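Local atomic coordinates of hypothetical protein (Leishmania major, PDB entry 3LJN), a protein that is of unknown function but, as an ankyrin-repeat protein, probably serves as an elongated scaffold for binding other proteins. Residues Gly280-Trp290 and Lys302-Leu313. Numbering follows the deposited sequence.
Sequences GTTVLPDRVVW and KQEVLQLLQEKL
Lys302 NZ lies over the face of the five-membered ring of Trp290 in a cation-pi contact, 4.2 Å from the ring centroid, and two further groups grip it: the carbonyl oxygens of Pro295 and Ala297, in the loop leading into helix 300-317, accept hydrogen bonds from it. The same lysine spreads along the indole. Its CG sits over the six-membered ring, 3.8 Å from the centroid and 9° off the normal, as a CH-pi contact, and bends at chi3 and chi4 carry CE and NZ on over the five-membered ring. Val288 CG1 covers the opposite face of Trp290, which is thus sandwiched between its own loop and the helix, while Val305 CG2 and Leu306 CD1 meet the ring near its plane, at the edge. Leu306 divides its branches: CD1 reaches Pro285 CB as well as Trp290, and CD2 lies 3.8 Å from Val283 CG1 and also touches Val288 CG2. Val283, buried, turns its other methyl, CG2, to Leu309 CG. Farther along the helix, the Gln310 amide lies beside the backbone of 281-283. Its OE1 accepts an almost straight bond from Val283 N (3.0 Å, 170°), the donor tilted from the carbonyl plane, and NE2 gives a weak one to Thr281 O at 3.3 Å. Gln310 CG, anti to its own backbone nitrogen (chi1 -168°), and a bend at chi2 lay this amide alongside the loop. Val305 and Leu308 also touch helix 257-266, so helix 300-317 packs between that helix and the returning loop at the C-terminal end of the ankyrin stack. One straight and one weak amide bond at one end, a lysine-covered indole at the other and aliphatic branches between them imply that the helix, its backbone bonded internally, meets the loop through side chains, with Gln310 taking polar groups of the loop backbone.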
loop_
_atom_site.group_PDB
_atom_site.type_symbol
_atom_site.label_atom_id
_atom_site.label_comp_id
_atom_site.label_asym_id
_atom_site.label_seq_id
_atom_site.Cartn_x
_atom_site.Cartn_y
_atom_site.Cartn_z
ATOM N N GLY A 280 -36.922 -6.995 -10.772
ATOM C CA GLY A 280 -37.829 -6.247 -9.906
ATOM C C GLY A 280 -38.581 -7.100 -8.885
ATOM O O GLY A 280 -39.265 -6.570 -7.999
ATOM N N THR A 281 -38.459 -8.419 -8.974
ATOM C CA THR A 281 -39.311 -9.273 -8.159
ATOM C C THR A 281 -38.790 -10.693 -7.914
ATOM O O THR A 281 -38.881 -11.193 -6.797
ATOM C CB THR A 281 -40.724 -9.338 -8.764
ATOM O OG1 THR A 281 -41.500 -10.316 -8.061
ATOM C CG2 THR A 281 -40.674 -9.676 -10.259
ATOM N N THR A 282 -38.269 -11.348 -8.948
ATOM C CA THR A 282 -37.692 -12.681 -8.788
ATOM C C THR A 282 -36.207 -12.640 -9.091
ATOM O O THR A 282 -35.776 -11.931 -9.991
ATOM C CB THR A 282 -38.352 -13.729 -9.731
ATOM O OG1 THR A 282 -39.779 -13.606 -9.690
ATOM C CG2 THR A 282 -37.940 -15.150 -9.322
ATOM N N VAL A 283 -35.431 -13.414 -8.343
ATOM C CA VAL A 283 -34.014 -13.589 -8.643
ATOM C C VAL A 283 -33.854 -14.607 -9.783
ATOM O O VAL A 283 -34.475 -15.663 -9.767
ATOM C CB VAL A 283 -33.226 -14.046 -7.405
ATOM C CG1 VAL A 283 -31.749 -14.198 -7.735
ATOM C CG2 VAL A 283 -33.400 -13.047 -6.295
ATOM N N LEU A 284 -33.027 -14.269 -10.772
ATOM C CA LEU A 284 -32.824 -15.108 -11.956
ATOM C C LEU A 284 -31.371 -15.595 -11.997
ATOM O O LEU A 284 -30.474 -14.844 -12.357
ATOM C CB LEU A 284 -33.179 -14.306 -13.207
ATOM C CG LEU A 284 -34.658 -13.898 -13.238
ATOM C CD1 LEU A 284 -34.881 -12.628 -14.038
ATOM C CD2 LEU A 284 -35.530 -15.035 -13.767
ATOM N N PRO A 285 -31.132 -16.857 -11.611
ATOM C CA PRO A 285 -29.750 -17.342 -11.500
ATOM C C PRO A 285 -28.949 -17.339 -12.811
ATOM O O PRO A 285 -27.719 -17.291 -12.770
ATOM C CB PRO A 285 -29.916 -18.777 -10.986
ATOM C CG PRO A 285 -31.347 -18.912 -10.556
ATOM C CD PRO A 285 -32.118 -17.920 -11.342
ATOM N N ASP A 286 -29.632 -17.392 -13.956
ATOM C CA ASP A 286 -28.975 -17.291 -15.269
ATOM C C ASP A 286 -28.334 -15.927 -15.475
ATOM O O ASP A 286 -27.389 -15.802 -16.223
ATOM C CB ASP A 286 -29.970 -17.503 -16.414
ATOM C CG ASP A 286 -30.893 -18.691 -16.192
ATOM O OD1 ASP A 286 -30.417 -19.755 -15.700
ATOM O OD2 ASP A 286 -32.101 -18.542 -16.512
ATOM N N ARG A 287 -28.865 -14.897 -14.834
ATOM C CA ARG A 287 -28.253 -13.577 -14.898
ATOM C C ARG A 287 -26.964 -13.466 -14.077
ATOM O O ARG A 287 -26.361 -12.393 -14.044
ATOM C CB ARG A 287 -29.208 -12.503 -14.395
ATOM C CG ARG A 287 -30.427 -12.274 -15.224
ATOM C CD ARG A 287 -30.957 -10.901 -14.891
ATOM N NE ARG A 287 -32.341 -10.680 -15.276
ATOM C CZ ARG A 287 -32.933 -9.494 -15.270
ATOM N NH1 ARG A 287 -32.254 -8.416 -14.902
ATOM N NH2 ARG A 287 -34.203 -9.382 -15.647
ATOM N N VAL A 288 -26.550 -14.540 -13.404
ATOM C CA VAL A 288 -25.363 -14.469 -12.556
ATOM C C VAL A 288 -24.118 -15.047 -13.248
ATOM O O VAL A 288 -24.137 -16.188 -13.744
ATOM C CB VAL A 288 -25.592 -15.158 -11.199
ATOM C CG1 VAL A 288 -24.376 -14.940 -10.286
ATOM C CG2 VAL A 288 -26.893 -14.630 -10.548
ATOM N N VAL A 289 -23.054 -14.233 -13.273
ATOM C CA VAL A 289 -21.765 -14.600 -13.851
ATOM C C VAL A 289 -20.819 -14.944 -12.704
ATOM O O VAL A 289 -19.977 -14.140 -12.313
ATOM C CB VAL A 289 -21.172 -13.437 -14.702
ATOM C CG1 VAL A 289 -19.836 -13.839 -15.340
ATOM C CG2 VAL A 289 -22.163 -12.989 -15.752
ATOM N N TRP A 290 -20.954 -16.157 -12.183
ATOM C CA TRP A 290 -20.126 -16.619 -11.065
ATOM C C TRP A 290 -18.645 -16.451 -11.334
ATOM O O TRP A 290 -18.211 -16.647 -12.451
ATOM C CB TRP A 290 -20.366 -18.095 -10.810
ATOM C CG TRP A 290 -21.763 -18.456 -10.621
ATOM C CD1 TRP A 290 -22.546 -19.132 -11.495
ATOM C CD2 TRP A 290 -22.566 -18.179 -9.479
ATOM N NE1 TRP A 290 -23.803 -19.301 -10.969
ATOM C CE2 TRP A 290 -23.842 -18.724 -9.727
ATOM C CE3 TRP A 290 -22.335 -17.526 -8.267
ATOM C CZ2 TRP A 290 -24.890 -18.630 -8.807
ATOM C CZ3 TRP A 290 -23.381 -17.427 -7.348
ATOM C CH2 TRP A 290 -24.637 -17.979 -7.624
ATOM N N LYS A 302 -24.091 -21.665 -3.968
ATOM C CA LYS A 302 -24.705 -21.026 -5.120
ATOM C C LYS A 302 -26.183 -20.898 -4.844
ATOM O O LYS A 302 -26.762 -19.833 -5.027
ATOM C CB LYS A 302 -24.449 -21.806 -6.417
ATOM C CG LYS A 302 -23.073 -21.545 -7.023
ATOM C CD LYS A 302 -22.606 -22.664 -7.958
ATOM C CE LYS A 302 -23.051 -22.437 -9.392
ATOM N NZ LYS A 302 -22.012 -22.901 -10.364
ATOM N N GLN A 303 -26.787 -21.989 -4.384
ATOM C CA GLN A 303 -28.192 -21.976 -3.989
ATOM C C GLN A 303 -28.418 -20.904 -2.921
ATOM O O GLN A 303 -29.173 -19.950 -3.132
ATOM C CB GLN A 303 -28.617 -23.355 -3.475
ATOM C CG GLN A 303 -29.174 -24.296 -4.564
ATOM C CD GLN A 303 -30.702 -24.109 -4.799
ATOM O OE1 GLN A 303 -31.447 -25.099 -5.006
ATOM N NE2 GLN A 303 -31.171 -22.837 -4.745
ATOM N N GLU A 304 -27.701 -21.048 -1.810
ATOM C CA GLU A 304 -27.855 -20.217 -0.615
ATOM C C GLU A 304 -27.833 -18.710 -0.864
ATOM O O GLU A 304 -28.805 -18.040 -0.552
ATOM C CB GLU A 304 -26.776 -20.584 0.411
ATOM C CG GLU A 304 -27.099 -20.148 1.845
ATOM C CD GLU A 304 -26.103 -20.701 2.900
ATOM O OE1 GLU A 304 -25.043 -21.262 2.500
ATOM O OE2 GLU A 304 -26.383 -20.562 4.133
ATOM N N VAL A 305 -26.746 -18.176 -1.420
ATOM C CA VAL A 305 -26.636 -16.715 -1.645
ATOM C C VAL A 305 -27.819 -16.107 -2.422
ATOM O O VAL A 305 -28.189 -14.952 -2.195
ATOM C CB VAL A 305 -25.342 -16.317 -2.381
ATOM C CG1 VAL A 305 -24.120 -16.627 -1.546
ATOM C CG2 VAL A 305 -25.250 -17.010 -3.687
ATOM N N LEU A 306 -28.410 -16.885 -3.329
ATOM C CA LEU A 306 -29.516 -16.422 -4.153
ATOM C C LEU A 306 -30.824 -16.564 -3.434
ATOM O O LEU A 306 -31.780 -15.851 -3.721
ATOM C CB LEU A 306 -29.595 -17.243 -5.426
ATOM C CG LEU A 306 -28.443 -17.168 -6.419
ATOM C CD1 LEU A 306 -28.662 -18.266 -7.460
ATOM C CD2 LEU A 306 -28.390 -15.798 -7.051
ATOM N N GLN A 307 -30.889 -17.522 -2.528
ATOM C CA GLN A 307 -32.039 -17.627 -1.649
ATOM C C GLN A 307 -32.058 -16.414 -0.660
ATOM O O GLN A 307 -33.103 -15.819 -0.413
ATOM C CB GLN A 307 -32.029 -18.991 -0.945
ATOM C CG GLN A 307 -33.393 -19.411 -0.430
ATOM C CD GLN A 307 -33.556 -20.930 -0.190
ATOM O OE1 GLN A 307 -32.926 -21.762 -0.865
ATOM N NE2 GLN A 307 -34.440 -21.288 0.762
ATOM N N LEU A 308 -30.885 -16.038 -0.137
ATOM C CA LEU A 308 -30.739 -14.865 0.731
ATOM C C LEU A 308 -31.098 -13.582 0.025
ATOM O O LEU A 308 -31.762 -12.715 0.593
ATOM C CB LEU A 308 -29.298 -14.714 1.221
ATOM C CG LEU A 308 -28.779 -15.716 2.245
ATOM C CD1 LEU A 308 -27.429 -15.235 2.751
ATOM C CD2 LEU A 308 -29.763 -15.930 3.387
ATOM N N LEU A 309 -30.616 -13.446 -1.203
ATOM C CA LEU A 309 -30.955 -12.297 -2.027
ATOM C C LEU A 309 -32.452 -12.224 -2.314
ATOM O O LEU A 309 -32.993 -11.132 -2.446
ATOM C CB LEU A 309 -30.170 -12.327 -3.334
ATOM C CG LEU A 309 -30.392 -11.142 -4.285
ATOM C CD1 LEU A 309 -30.069 -9.786 -3.660
ATOM C CD2 LEU A 309 -29.564 -11.352 -5.534
ATOM N N GLN A 310 -33.117 -13.373 -2.401
ATOM C CA GLN A 310 -34.568 -13.399 -2.589
ATOM C C GLN A 310 -35.289 -12.906 -1.339
ATOM O O GLN A 310 -36.171 -12.054 -1.432
ATOM C CB GLN A 310 -35.049 -14.809 -2.940
ATOM C CG GLN A 310 -36.469 -14.880 -3.438
ATOM C CD GLN A 310 -36.656 -14.095 -4.714
ATOM O OE1 GLN A 310 -36.452 -14.607 -5.816
ATOM N NE2 GLN A 310 -37.045 -12.840 -4.575
ATOM N N GLU A 311 -34.909 -13.451 -0.181
ATOM C CA GLU A 311 -35.401 -12.987 1.128
ATOM C C GLU A 311 -35.296 -11.468 1.275
ATOM O O GLU A 311 -36.283 -10.815 1.599
ATOM C CB GLU A 311 -34.650 -13.673 2.287
ATOM C CG GLU A 311 -35.010 -15.164 2.476
ATOM C CD GLU A 311 -34.194 -15.898 3.573
ATOM O OE1 GLU A 311 -33.060 -15.459 3.906
ATOM O OE2 GLU A 311 -34.688 -16.934 4.088
ATOM N N LYS A 312 -34.121 -10.901 1.019
ATOM C CA LYS A 312 -33.949 -9.461 1.189
ATOM C C LYS A 312 -34.717 -8.651 0.167
ATOM O O LYS A 312 -35.197 -7.572 0.475
ATOM C CB LYS A 312 -32.477 -9.058 1.130
ATOM C CG LYS A 312 -32.187 -7.676 1.736
ATOM C CD LYS A 312 -32.381 -7.670 3.267
ATOM C CE LYS A 312 -32.657 -6.254 3.796
ATOM N NZ LYS A 312 -33.166 -6.240 5.209
ATOM N N LEU A 313 -34.817 -9.151 -1.055
ATOM C CA LEU A 313 -35.606 -8.470 -2.069
ATOM C C LEU A 313 -37.091 -8.417 -1.685
ATOM O O LEU A 313 -37.762 -7.399 -1.867
ATOM C CB LEU A 313 -35.453 -9.164 -3.413
ATOM C CG LEU A 313 -36.124 -8.397 -4.550
ATOM C CD1 LEU A 313 -35.343 -7.112 -4.839
ATOM C CD2 LEU A 313 -36.266 -9.280 -5.787
#